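Local atomic coordinates of heat shock protein STI1 (Saccharomyces cerevisiae, PDB entry 3UPV), a protein that acts as a co-chaperone adaptor for Hsp70 and Hsp90, its TPR2B domain, modelled here, binding the C-terminal part of Hsp70. Residues Thr28-Arg33 with Tyr41-Ala46; Asn62-Lys67 with Val72-Arg77; Ala89-Thr94 with Tyr119-Gln124; Ala47-Lys50 with Glu56-Ala59; Glu13-Thr16 with Asn22-Lys25. One frame throughout, in Å; residues are numbered along the deposited sequence.

Interaction 1 of 5, residues Thr28-Arg33 with Tyr41-Ala46; sequences TEMIKR and YSNRAA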
# COMPACT_ATOMS: atom_id res chain seq x y z
N THR A 28 0.35 -11.55 7.04
CA THR A 28 0.63 -11.53 8.44
C THR A 28 1.78 -12.48 8.76
O THR A 28 2.67 -12.13 9.56
CB THR A 28 -0.67 -11.90 9.23
OG1 THR A 28 -1.70 -10.90 8.96
CG2 THR A 28 -0.40 -11.91 10.76
N GLU A 29 1.81 -13.63 8.08
CA GLU A 29 2.92 -14.52 8.28
C GLU A 29 4.21 -13.93 7.74
O GLU A 29 5.24 -14.06 8.42
CB GLU A 29 2.64 -15.90 7.65
CG GLU A 29 3.87 -16.83 7.78
CD GLU A 29 3.71 -18.28 7.25
OE1 GLU A 29 2.75 -18.61 6.54
OE2 GLU A 29 4.68 -19.14 7.60
N MET A 30 4.18 -13.32 6.52
CA MET A 30 5.36 -12.61 5.98
C MET A 30 5.91 -11.58 7.02
O MET A 30 7.11 -11.45 7.23
CB MET A 30 5.01 -11.90 4.70
CG MET A 30 6.28 -11.33 3.94
SD MET A 30 5.70 -10.51 2.49
CE MET A 30 7.28 -9.69 2.10
N ILE A 31 4.99 -10.86 7.62
CA ILE A 31 5.30 -9.82 8.60
C ILE A 31 5.92 -10.47 9.85
O ILE A 31 6.94 -9.97 10.34
CB ILE A 31 4.07 -8.97 9.04
CG1 ILE A 31 3.70 -8.00 7.91
CG2 ILE A 31 4.46 -8.19 10.35
CD1 ILE A 31 2.39 -7.33 8.07
N LYS A 32 5.34 -11.57 10.37
CA LYS A 32 5.96 -12.24 11.51
C LYS A 32 7.40 -12.69 11.17
O LYS A 32 8.32 -12.58 12.01
CB LYS A 32 5.09 -13.44 11.91
CG LYS A 32 5.78 -14.46 12.81
CD LYS A 32 4.77 -15.50 13.32
CE LYS A 32 5.34 -16.15 14.57
NZ LYS A 32 5.13 -17.63 14.51
N ARG A 33 7.58 -13.23 9.97
CA ARG A 33 8.89 -13.82 9.55
C ARG A 33 9.96 -12.85 9.07
O ARG A 33 11.16 -13.18 9.14
CB ARG A 33 8.69 -14.94 8.51
CG ARG A 33 7.69 -16.00 8.98
CD ARG A 33 8.08 -16.94 10.02
NE ARG A 33 7.42 -18.21 9.72
CZ ARG A 33 7.98 -19.37 9.98
NH1 ARG A 33 7.34 -20.51 9.70
NH2 ARG A 33 9.18 -19.37 10.53
N TYR A 41 3.85 -5.31 5.09
CA TYR A 41 2.86 -4.33 5.57
C TYR A 41 2.07 -3.76 4.41
O TYR A 41 0.83 -3.76 4.47
CB TYR A 41 3.58 -3.22 6.34
CG TYR A 41 4.31 -3.77 7.52
CD1 TYR A 41 5.70 -3.98 7.44
CD2 TYR A 41 3.63 -4.16 8.67
CE1 TYR A 41 6.41 -4.52 8.46
CE2 TYR A 41 4.38 -4.66 9.80
CZ TYR A 41 5.77 -4.88 9.65
OH TYR A 41 6.61 -5.42 10.62
N SER A 42 2.76 -3.29 3.38
CA SER A 42 2.08 -2.73 2.22
C SER A 42 1.16 -3.79 1.63
O SER A 42 0.03 -3.48 1.23
CB SER A 42 3.09 -2.22 1.18
OG SER A 42 2.40 -1.90 -0.03
N ASN A 43 1.66 -5.04 1.54
CA ASN A 43 0.89 -6.10 0.91
C ASN A 43 -0.33 -6.44 1.77
O ASN A 43 -1.46 -6.52 1.25
CB ASN A 43 1.73 -7.37 0.68
CG ASN A 43 2.76 -7.24 -0.46
OD1 ASN A 43 2.73 -6.33 -1.33
ND2 ASN A 43 3.67 -8.20 -0.48
N ARG A 44 -0.15 -6.55 3.10
CA ARG A 44 -1.34 -6.80 3.89
C ARG A 44 -2.32 -5.64 3.76
O ARG A 44 -3.55 -5.89 3.65
CB ARG A 44 -0.93 -6.96 5.37
CG ARG A 44 -2.08 -7.46 6.19
CD ARG A 44 -1.72 -7.93 7.63
NE ARG A 44 -1.16 -6.88 8.44
CZ ARG A 44 -0.63 -7.07 9.64
NH1 ARG A 44 -0.54 -8.32 10.17
NH2 ARG A 44 -0.15 -6.02 10.27
N ALA A 45 -1.82 -4.37 3.74
CA ALA A 45 -2.72 -3.23 3.50
C ALA A 45 -3.54 -3.42 2.23
O ALA A 45 -4.73 -3.02 2.14
CB ALA A 45 -1.95 -1.93 3.41
N ALA A 46 -2.91 -3.92 1.20
CA ALA A 46 -3.63 -4.05 -0.10
C ALA A 46 -4.82 -4.95 0.08
O ALA A 46 -5.92 -4.71 -0.49
CB ALA A 46 -2.67 -4.58 -1.19
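Arg44 leaves its helix with CG anti to the backbone N (chi1 -170°) and then bends at chi3 (61°), which swings the guanidinium group across to Thr28 and presents one face of it to Ile31. Arg44 NH1 donates to Thr28 OG1 over 3.1 Å, almost straight at 168°, with the hydroxyl oxygen at the edge of the guanidinium and in its plane. The same OG1 is also bonded to Val24 O, one turn back, so two partners fix it. Ile31 meets Arg44 at about a right angle: its CD1 stands over the centre of the guanidinium face, 3.4 Å from Arg44 CZ. Ile31 CD1 also touches Tyr41 CD2 at 3.5 Å, and CG1 and CG2 continue over the ring. Ile31 CG1 is 4.0 Å from the Tyr41 ring centroid in a CH-pi contact, and Ile31 CG2 reaches Tyr41 OH, a hydroxyl bonded to Pro35 O. The arginine's NE has a second mate, a salt bridge to Asp60. Replacing Arg44 by alanine is likely to cost Asp60 this salt bridge and to take from Ile31 CD1 the flat surface it rests on. This contact joins TPR 7 to TPR 8: helix 20-33 runs antiparallel to helix 38-50, with helix 2-16 touching Met30 and helix 54-67 packed against Tyr41 and Ala45.

Interaction 2 of 5, residues Asn62-Lys67 with Val72-Arg77; sequences NKAIEK and VRAYIR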
# COMPACT_ATOMS: atom_id res chain seq x y z
N ASN A 62 1.33 3.04 7.01
CA ASN A 62 2.21 3.83 7.90
C ASN A 62 3.43 3.04 8.39
O ASN A 62 4.58 3.52 8.40
CB ASN A 62 1.39 4.46 9.03
CG ASN A 62 0.63 5.64 8.55
OD1 ASN A 62 -0.52 5.86 8.93
ND2 ASN A 62 1.26 6.40 7.65
N LYS A 63 3.21 1.79 8.73
CA LYS A 63 4.31 0.91 9.17
C LYS A 63 5.28 0.62 7.99
O LYS A 63 6.49 0.60 8.19
CB LYS A 63 3.72 -0.37 9.79
CG LYS A 63 4.67 -1.19 10.71
CD LYS A 63 4.87 -0.55 12.10
CE LYS A 63 3.76 -0.90 13.12
NZ LYS A 63 4.04 -0.54 14.60
N ALA A 64 4.75 0.38 6.78
CA ALA A 64 5.59 0.18 5.61
C ALA A 64 6.48 1.39 5.37
O ALA A 64 7.66 1.24 5.03
CB ALA A 64 4.72 -0.07 4.35
N ILE A 65 5.88 2.57 5.53
CA ILE A 65 6.59 3.85 5.40
C ILE A 65 7.74 3.94 6.41
O ILE A 65 8.87 4.34 6.06
CB ILE A 65 5.62 5.08 5.43
CG1 ILE A 65 4.81 5.10 4.09
CG2 ILE A 65 6.43 6.44 5.71
CD1 ILE A 65 3.55 5.97 4.07
N GLU A 66 7.49 3.48 7.64
CA GLU A 66 8.59 3.46 8.62
C GLU A 66 9.72 2.50 8.24
O GLU A 66 10.88 2.79 8.50
CB GLU A 66 8.12 3.07 10.01
CG GLU A 66 6.98 3.84 10.67
CD GLU A 66 6.62 3.23 12.04
OE1 GLU A 66 7.43 2.42 12.54
OE2 GLU A 66 5.55 3.53 12.62
N LYS A 67 9.38 1.36 7.66
CA LYS A 67 10.38 0.34 7.37
C LYS A 67 11.20 0.71 6.12
O LYS A 67 12.39 0.45 6.09
CB LYS A 67 9.71 -1.06 7.18
CG LYS A 67 9.01 -1.63 8.39
CD LYS A 67 9.83 -1.66 9.62
CE LYS A 67 8.96 -2.12 10.76
NZ LYS A 67 9.69 -2.10 12.05
N VAL A 72 7.63 3.75 -2.65
CA VAL A 72 6.62 4.68 -3.17
C VAL A 72 5.18 4.10 -3.07
O VAL A 72 4.19 4.82 -2.85
CB VAL A 72 6.97 4.98 -4.69
CG1 VAL A 72 5.89 5.80 -5.36
CG2 VAL A 72 8.38 5.58 -4.88
N ARG A 73 5.05 2.78 -3.31
CA ARG A 73 3.72 2.13 -3.36
C ARG A 73 2.98 2.32 -2.07
O ARG A 73 1.77 2.48 -2.06
CB ARG A 73 3.86 0.65 -3.63
CG ARG A 73 2.48 0.00 -3.80
CD ARG A 73 2.42 -0.54 -5.25
NE ARG A 73 3.13 -1.79 -5.41
CZ ARG A 73 3.45 -2.36 -6.58
NH1 ARG A 73 3.18 -1.77 -7.74
NH2 ARG A 73 4.08 -3.54 -6.61
N ALA A 74 3.71 2.29 -0.96
CA ALA A 74 3.07 2.45 0.37
C ALA A 74 2.41 3.83 0.48
O ALA A 74 1.33 3.96 1.04
CB ALA A 74 4.07 2.27 1.41
N TYR A 75 3.06 4.83 -0.07
CA TYR A 75 2.48 6.18 -0.04
C TYR A 75 1.23 6.26 -0.90
O TYR A 75 0.17 6.82 -0.43
CB TYR A 75 3.47 7.24 -0.48
CG TYR A 75 4.75 7.38 0.31
CD1 TYR A 75 4.84 8.23 1.42
CD2 TYR A 75 5.91 6.69 -0.07
CE1 TYR A 75 6.06 8.35 2.13
CE2 TYR A 75 7.08 6.78 0.66
CZ TYR A 75 7.18 7.63 1.72
OH TYR A 75 8.42 7.73 2.33
N ILE A 76 1.30 5.67 -2.11
CA ILE A 76 0.17 5.73 -2.98
C ILE A 76 -1.01 4.94 -2.38
O ILE A 76 -2.18 5.41 -2.29
CB ILE A 76 0.48 5.23 -4.37
CG1 ILE A 76 1.51 6.15 -5.00
CG2 ILE A 76 -0.85 5.16 -5.19
CD1 ILE A 76 2.10 5.62 -6.27
N ARG A 77 -0.68 3.76 -1.83
CA ARG A 77 -1.71 2.97 -1.15
C ARG A 77 -2.39 3.70 0.00
O ARG A 77 -3.63 3.64 0.20
CB ARG A 77 -1.06 1.70 -0.66
CG ARG A 77 -2.06 0.69 -0.52
CD ARG A 77 -1.55 -0.69 -0.07
NE ARG A 77 -0.54 -1.32 -0.94
CZ ARG A 77 -0.83 -1.89 -2.11
NH1 ARG A 77 0.11 -2.50 -2.86
NH2 ARG A 77 -2.10 -1.87 -2.51
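Ala64 and Ala74 form the tight part of this contact. Their CB atoms meet at 3.8 Å, and with nothing bulkier between them the axes of the two segments approach to 8.8 Å, antiparallel at 156°. Ile65 fills the flank of this alanine pair, its CG1 lying 4.0 Å from Ala74 CB. From there the isoleucine extends across one face of the Tyr75 ring: Ile65 CG1 sits 4.1 Å from the ring centroid, close to the ring normal, which makes a CH-pi contact, while Ile65 CD1 approaches Tyr75 CD1 at 3.7 Å. With CG anti to the carbonyl carbon (chi1 -60°), the Tyr75 ring is carried over to Ile65, and its hydroxyl is bonded to Pro69 O in the turn linking the helices.

Away from this seam, Lys63 and Glu66 face solvent, and Ile65 and Tyr75 are themselves only partly covered. Arg73 and Arg77 reach instead for the bound peptide: Arg73 pairs with an acidic side chain of the peptide, Arg77 with its backbone, by a hydrogen bond from NH1 and a weak one from NH2. What joins TPR 8 to TPR 9 here is therefore apolar and CH-pi packing, with Tyr75 OH, Arg73 and Arg77 engaged by other partners.

Interaction 3 of 5, residues Ala89-Thr94 with Tyr119-Gln124; sequences ASALET and YKASQQ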
# COMPACT_ATOMS: atom_id res chain seq x y z
N ALA A 89 -7.71 16.07 3.07
CA ALA A 89 -6.56 16.97 3.31
C ALA A 89 -5.32 16.12 3.53
O ALA A 89 -4.24 16.44 3.05
CB ALA A 89 -6.81 17.87 4.48
N SER A 90 -5.48 15.05 4.30
CA SER A 90 -4.33 14.22 4.60
C SER A 90 -3.86 13.52 3.37
O SER A 90 -2.66 13.35 3.17
CB SER A 90 -4.61 13.22 5.73
OG SER A 90 -4.84 13.96 6.94
N ALA A 91 -4.82 13.09 2.54
CA ALA A 91 -4.46 12.41 1.30
C ALA A 91 -3.66 13.28 0.38
O ALA A 91 -2.69 12.83 -0.24
CB ALA A 91 -5.68 11.83 0.56
N LEU A 92 -4.04 14.54 0.29
CA LEU A 92 -3.32 15.45 -0.61
C LEU A 92 -1.85 15.57 -0.13
O LEU A 92 -0.90 15.58 -0.95
CB LEU A 92 -4.07 16.80 -0.55
CG LEU A 92 -5.40 16.83 -1.36
CD1 LEU A 92 -6.23 18.06 -0.99
CD2 LEU A 92 -5.25 16.71 -2.90
N GLU A 93 -1.64 15.63 1.18
CA GLU A 93 -0.28 15.69 1.77
C GLU A 93 0.50 14.40 1.48
O GLU A 93 1.67 14.43 1.07
CB GLU A 93 -0.35 15.97 3.30
CG GLU A 93 -0.45 17.48 3.67
CD GLU A 93 -0.78 17.74 5.15
OE1 GLU A 93 -0.95 18.91 5.53
OE2 GLU A 93 -0.92 16.80 5.96
N THR A 94 -0.20 13.27 1.59
CA THR A 94 0.44 12.02 1.35
C THR A 94 0.82 11.94 -0.15
O THR A 94 1.88 11.39 -0.50
CB THR A 94 -0.50 10.88 1.69
OG1 THR A 94 -0.89 10.99 3.06
CG2 THR A 94 0.18 9.50 1.45
N TYR A 119 -6.23 14.76 -7.98
CA TYR A 119 -7.37 15.46 -8.57
C TYR A 119 -8.65 15.02 -7.84
O TYR A 119 -9.51 15.84 -7.55
CB TYR A 119 -7.52 15.15 -10.05
CG TYR A 119 -8.65 15.98 -10.61
CD1 TYR A 119 -8.54 17.39 -10.63
CD2 TYR A 119 -9.84 15.39 -11.05
CE1 TYR A 119 -9.62 18.20 -11.10
CE2 TYR A 119 -10.91 16.17 -11.51
CZ TYR A 119 -10.79 17.56 -11.53
OH TYR A 119 -11.83 18.33 -11.99
N LYS A 120 -8.75 13.73 -7.55
CA LYS A 120 -9.94 13.11 -7.00
C LYS A 120 -10.05 13.61 -5.54
O LYS A 120 -11.10 14.14 -5.10
CB LYS A 120 -9.83 11.56 -7.15
CG LYS A 120 -10.90 10.71 -6.41
CD LYS A 120 -10.81 9.18 -6.74
CE LYS A 120 -9.57 8.38 -6.17
NZ LYS A 120 -9.79 6.94 -5.53
N ALA A 121 -8.94 13.58 -4.81
CA ALA A 121 -8.94 14.10 -3.42
C ALA A 121 -9.31 15.58 -3.34
O ALA A 121 -10.10 16.02 -2.45
CB ALA A 121 -7.60 13.83 -2.71
N SER A 122 -8.72 16.37 -4.24
CA SER A 122 -9.01 17.81 -4.25
C SER A 122 -10.49 18.13 -4.52
O SER A 122 -11.12 18.92 -3.79
CB SER A 122 -8.12 18.51 -5.27
OG SER A 122 -8.44 19.89 -5.26
N GLN A 123 -11.05 17.50 -5.53
CA GLN A 123 -12.45 17.72 -5.84
C GLN A 123 -13.39 17.30 -4.70
O GLN A 123 -14.31 18.08 -4.37
CB GLN A 123 -12.78 17.08 -7.18
CG GLN A 123 -11.81 17.62 -8.31
CD GLN A 123 -12.05 19.08 -8.65
OE1 GLN A 123 -11.17 19.94 -8.47
NE2 GLN A 123 -13.25 19.38 -9.15
N GLN A 124 -13.13 16.16 -4.05
CA GLN A 124 -14.07 15.75 -2.98
C GLN A 124 -13.91 16.63 -1.75
O GLN A 124 -14.85 16.76 -0.95
CB GLN A 124 -14.02 14.25 -2.67
CG GLN A 124 -14.00 13.38 -3.91
CD GLN A 124 -13.99 11.85 -3.66
OE1 GLN A 124 -13.90 11.07 -4.62
NE2 GLN A 124 -14.13 11.42 -2.39
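Beside the packing of Leu92 on Ala121, the shortest sound polar bond is a helical one: Thr94 N to Ser90 O, 2.9 Å. Bonds of this kind keep each helix regular, but the contact between them is apolar. Leu92 does most of the work. With CG anti to the carbonyl carbon (chi1 -76°), the side chain reaches out to the facing helix, and its CD2 branch makes the touch. Leu92 CD2 is 3.7 Å from Ala121 CB, and CG follows at 4.0 Å from the same methyl carbon. Past Ala121, Leu92 CD2 also lies 3.7 Å from Ser122 N and 4.1 Å from Ser122 CB, so this methyl group rests against the helix backbone as well as on a side chain. Ala91 adds a lighter touch from one residue earlier, its CB standing 4.3 Å from Ala121 CB.

The small alanine opposite Leu92 brings the two backbones near one another, with Leu92 CA and Ala121 CA 6.4 Å apart and the segment axes 9.0 Å apart at 154°. Ala91 is shared with helix 72-84, where it touches Gln82 and Ile83, while Leu92 is further covered by Arg125. At the end of the last helix, Gln124 NE2 is hydrogen-bonded to Tyr88 OH just before Ala89, a polar tie beside the apolar seam. Helix 111-124, laid antiparallel on helix 88-106, is consistent with the C-terminal capping helix with which tetratricopeptide domains commonly finish their array.

Interaction 4 of 5, residues Ala47-Lys50 with Glu56-Ala59; sequences ALAK and EAIA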
# COMPACT_ATOMS: atom_id res chain seq x y z
N ALA A 47 -4.60 -6.04 0.82
CA ALA A 47 -5.68 -6.99 1.02
C ALA A 47 -6.78 -6.48 1.98
O ALA A 47 -8.00 -6.68 1.77
CB ALA A 47 -5.11 -8.36 1.46
N LEU A 48 -6.35 -5.86 3.07
CA LEU A 48 -7.30 -5.25 4.01
C LEU A 48 -8.14 -4.16 3.27
O LEU A 48 -9.30 -4.01 3.51
CB LEU A 48 -6.54 -4.60 5.15
CG LEU A 48 -5.88 -5.57 6.15
CD1 LEU A 48 -4.82 -4.80 6.93
CD2 LEU A 48 -6.92 -6.10 7.14
N ALA A 49 -7.53 -3.41 2.37
CA ALA A 49 -8.25 -2.35 1.65
C ALA A 49 -9.34 -3.01 0.76
O ALA A 49 -10.47 -2.52 0.69
CB ALA A 49 -7.24 -1.56 0.76
N LYS A 50 -9.04 -4.18 0.18
CA LYS A 50 -10.03 -4.83 -0.67
C LYS A 50 -11.19 -5.28 0.18
O LYS A 50 -12.34 -5.43 -0.31
CB LYS A 50 -9.47 -6.06 -1.41
CG LYS A 50 -8.51 -5.69 -2.56
CD LYS A 50 -9.36 -5.20 -3.77
CE LYS A 50 -8.48 -5.01 -4.99
NZ LYS A 50 -9.19 -4.58 -6.25
N GLU A 56 -7.08 -0.23 9.54
CA GLU A 56 -6.01 -1.26 9.50
C GLU A 56 -5.09 -1.10 8.29
O GLU A 56 -3.86 -1.15 8.43
CB GLU A 56 -6.62 -2.66 9.58
CG GLU A 56 -7.29 -2.81 10.93
CD GLU A 56 -8.77 -2.32 10.99
OE1 GLU A 56 -9.40 -2.51 12.08
OE2 GLU A 56 -9.34 -1.82 9.97
N ALA A 57 -5.69 -0.91 7.12
CA ALA A 57 -4.87 -0.71 5.91
C ALA A 57 -3.98 0.49 6.09
O ALA A 57 -2.76 0.50 5.74
CB ALA A 57 -5.74 -0.55 4.66
N ILE A 58 -4.56 1.56 6.63
CA ILE A 58 -3.75 2.79 6.76
C ILE A 58 -2.61 2.61 7.79
O ILE A 58 -1.49 3.08 7.57
CB ILE A 58 -4.68 4.02 7.16
CG1 ILE A 58 -5.53 4.44 5.91
CG2 ILE A 58 -3.88 5.18 7.67
CD1 ILE A 58 -6.79 5.32 6.24
N ALA A 59 -2.91 1.92 8.88
CA ALA A 59 -1.90 1.60 9.88
C ALA A 59 -0.77 0.79 9.25
O ALA A 59 0.37 1.08 9.52
CB ALA A 59 -2.49 0.91 11.02
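Leu48 lies against Ala57 and Glu56, and can be followed outward from its root. Leu48 CB comes first, 4.2 Å from Ala57 CB, at the level where the helices draw together and the CA atoms of Leu48 and Ala57 are 5.5 Å apart. CG, set anti to the carbonyl carbon (chi1 -71°), makes no close approach of its own but carries the two methyl branches toward Glu56. Leu48 CD1 is the atom that really touches: it stands 3.9 Å from Glu56 CB and 4.0 Å from Ala57 N, resting against the peptide unit that joins these two residues. The other branch, Leu48 CD2, is a little further off, 4.2 Å from Glu56 CB.

Glu56 crosses Leu48 at about a right angle and contributes only the foot of its side chain. A bend at chi2 (88°) leads the carboxylate away from the leucine, so charge stays off the apolar surface. On the other flank of Ala57, its CB meets Ala49 N at 4.1 Å and Ala49 CB at 4.3 Å. These segments belong to the helix-turn-helix hairpin of TPR 8, and Lys50, which takes no part in this packing, forms a salt bridge with an acidic side chain of the bound peptide. The chemistry is plain van der Waals packing: small alanines set the close spacing, one leucine fills the side, and the hairpin is held here by shape more than by polar bonds.

Interaction 5 of 5, residues Glu13-Thr16 with Asn22-Lys25; sequences EYFT and NAVK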
# COMPACT_ATOMS: atom_id res chain seq x y z
N GLU A 13 -0.31 -15.20 -4.64
CA GLU A 13 -1.28 -16.09 -5.26
C GLU A 13 -2.74 -15.86 -4.74
O GLU A 13 -3.69 -15.81 -5.56
CB GLU A 13 -0.84 -17.56 -5.10
CG GLU A 13 -1.72 -18.57 -5.83
CD GLU A 13 -1.64 -18.48 -7.38
OE1 GLU A 13 -0.77 -17.71 -7.91
OE2 GLU A 13 -2.44 -19.20 -8.06
N TYR A 14 -2.92 -15.75 -3.42
CA TYR A 14 -4.25 -15.48 -2.86
C TYR A 14 -4.81 -14.17 -3.40
O TYR A 14 -6.00 -14.09 -3.80
CB TYR A 14 -4.20 -15.41 -1.33
CG TYR A 14 -4.15 -16.79 -0.69
CD1 TYR A 14 -4.99 -17.84 -1.15
CD2 TYR A 14 -3.26 -17.06 0.37
CE1 TYR A 14 -4.91 -19.08 -0.57
CE2 TYR A 14 -3.19 -18.32 0.95
CZ TYR A 14 -4.01 -19.32 0.47
OH TYR A 14 -3.96 -20.56 1.03
N PHE A 15 -3.95 -13.17 -3.50
CA PHE A 15 -4.39 -11.83 -3.87
C PHE A 15 -4.85 -11.88 -5.35
O PHE A 15 -5.93 -11.34 -5.76
CB PHE A 15 -3.26 -10.81 -3.62
CG PHE A 15 -3.69 -9.39 -3.78
CD1 PHE A 15 -4.18 -8.71 -2.67
CD2 PHE A 15 -3.67 -8.77 -5.02
CE1 PHE A 15 -4.63 -7.40 -2.77
CE2 PHE A 15 -4.13 -7.41 -5.16
CZ PHE A 15 -4.63 -6.74 -4.06
N THR A 16 -4.07 -12.60 -6.14
CA THR A 16 -4.28 -12.70 -7.56
C THR A 16 -5.62 -13.35 -7.81
O THR A 16 -6.32 -12.99 -8.78
CB THR A 16 -3.11 -13.47 -8.18
OG1 THR A 16 -1.93 -12.66 -8.09
CG2 THR A 16 -3.36 -13.76 -9.61
N ASN A 22 -7.41 -14.81 2.84
CA ASN A 22 -6.23 -15.66 2.85
C ASN A 22 -4.93 -14.89 2.53
O ASN A 22 -3.90 -15.20 3.14
CB ASN A 22 -6.40 -16.92 1.95
CG ASN A 22 -7.15 -18.03 2.67
OD1 ASN A 22 -6.93 -18.26 3.88
ND2 ASN A 22 -8.06 -18.71 1.95
N ALA A 23 -4.98 -13.89 1.63
CA ALA A 23 -3.88 -12.93 1.48
C ALA A 23 -3.54 -12.24 2.80
O ALA A 23 -2.37 -12.13 3.12
CB ALA A 23 -4.20 -11.87 0.43
N VAL A 24 -4.55 -11.72 3.55
CA VAL A 24 -4.28 -11.14 4.86
C VAL A 24 -3.48 -12.10 5.71
O VAL A 24 -2.47 -11.69 6.34
CB VAL A 24 -5.63 -10.70 5.52
CG1 VAL A 24 -5.42 -10.39 6.98
CG2 VAL A 24 -6.13 -9.45 4.76
N LYS A 25 -3.89 -13.38 5.69
CA LYS A 25 -3.29 -14.35 6.58
C LYS A 25 -1.83 -14.57 6.16
O LYS A 25 -0.92 -14.59 7.01
CB LYS A 25 -4.12 -15.65 6.51
CG LYS A 25 -3.71 -16.78 7.34
CD LYS A 25 -4.97 -17.64 7.57
CE LYS A 25 -6.03 -16.89 8.42
NZ LYS A 25 -7.23 -17.73 8.65
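Tyr14 and Asn22, with Ala23 beside them, join the two antiparallel helices of the TPR 7 hairpin, the repeating unit of the tetratricopeptide fold. The most distinctive interaction is CH-pi. Asn22 CB lies directly over the centre of the Tyr14 ring, 3.3 Å from the centroid and only 5° off the ring normal, so the ring face is seated on the foot of the asparagine. The Asn22 amide is tilted by 33° against that ring, and its ND2 is hydrogen-bonded to Asp19 OD1, which restrains the group beyond the ring.

Next come contacts with the helix backbone. Tyr14 has CG anti to the carbonyl carbon (chi1 -78°), a setting that lays the ring along the start of helix 20-33. Tyr14 CD2 thereby meets Asn22 O at 3.4 Å, and Tyr14 CB is just as near to Ala23 N. Were Tyr14 an alanine, Asn22 CB would lose its ring partner, and a gap would probably open beside Asn22 O.

The third kind is apolar. Tyr14 CB touches Ala23 CB at 4.0 Å, close to where the CA atoms of these residues are 5.0 Å apart. Phe15 works on the other flank and is shared with its surroundings: its ring stacks edge-to-face with Trp20, packs on the backbone of the bound peptide, and touches Ala46 of helix 38-50. Toward Ala23 it offers an edge, with the alanine CB near the ring plane and 4.3 Å from Phe15 CB.

In the fold
Along the chain the contacts run in series: interaction 5, then 1, 4, 2 and 3. Interactions 5 and 4 each close a helical hairpin, TPR 7 and TPR 8, whereas 1 and 2 join successive repeats and 3 attaches the final helix. Helix 20-33 serves 5 and 1, helix 38-50 serves 1 and 4, and helix 54-67 serves 4 and 2; contacts sharing a helix lie about 10 to 12 Å apart between centres. Interaction 3 lies about 17 Å from interaction 2 and about 29 Å from interaction 5, centre to centre. Arg77 touches Ser42, Ala45 and Ala46, tying 2 to 1. The stacked helices thus form one continuous array that binds the Hsp70 peptide.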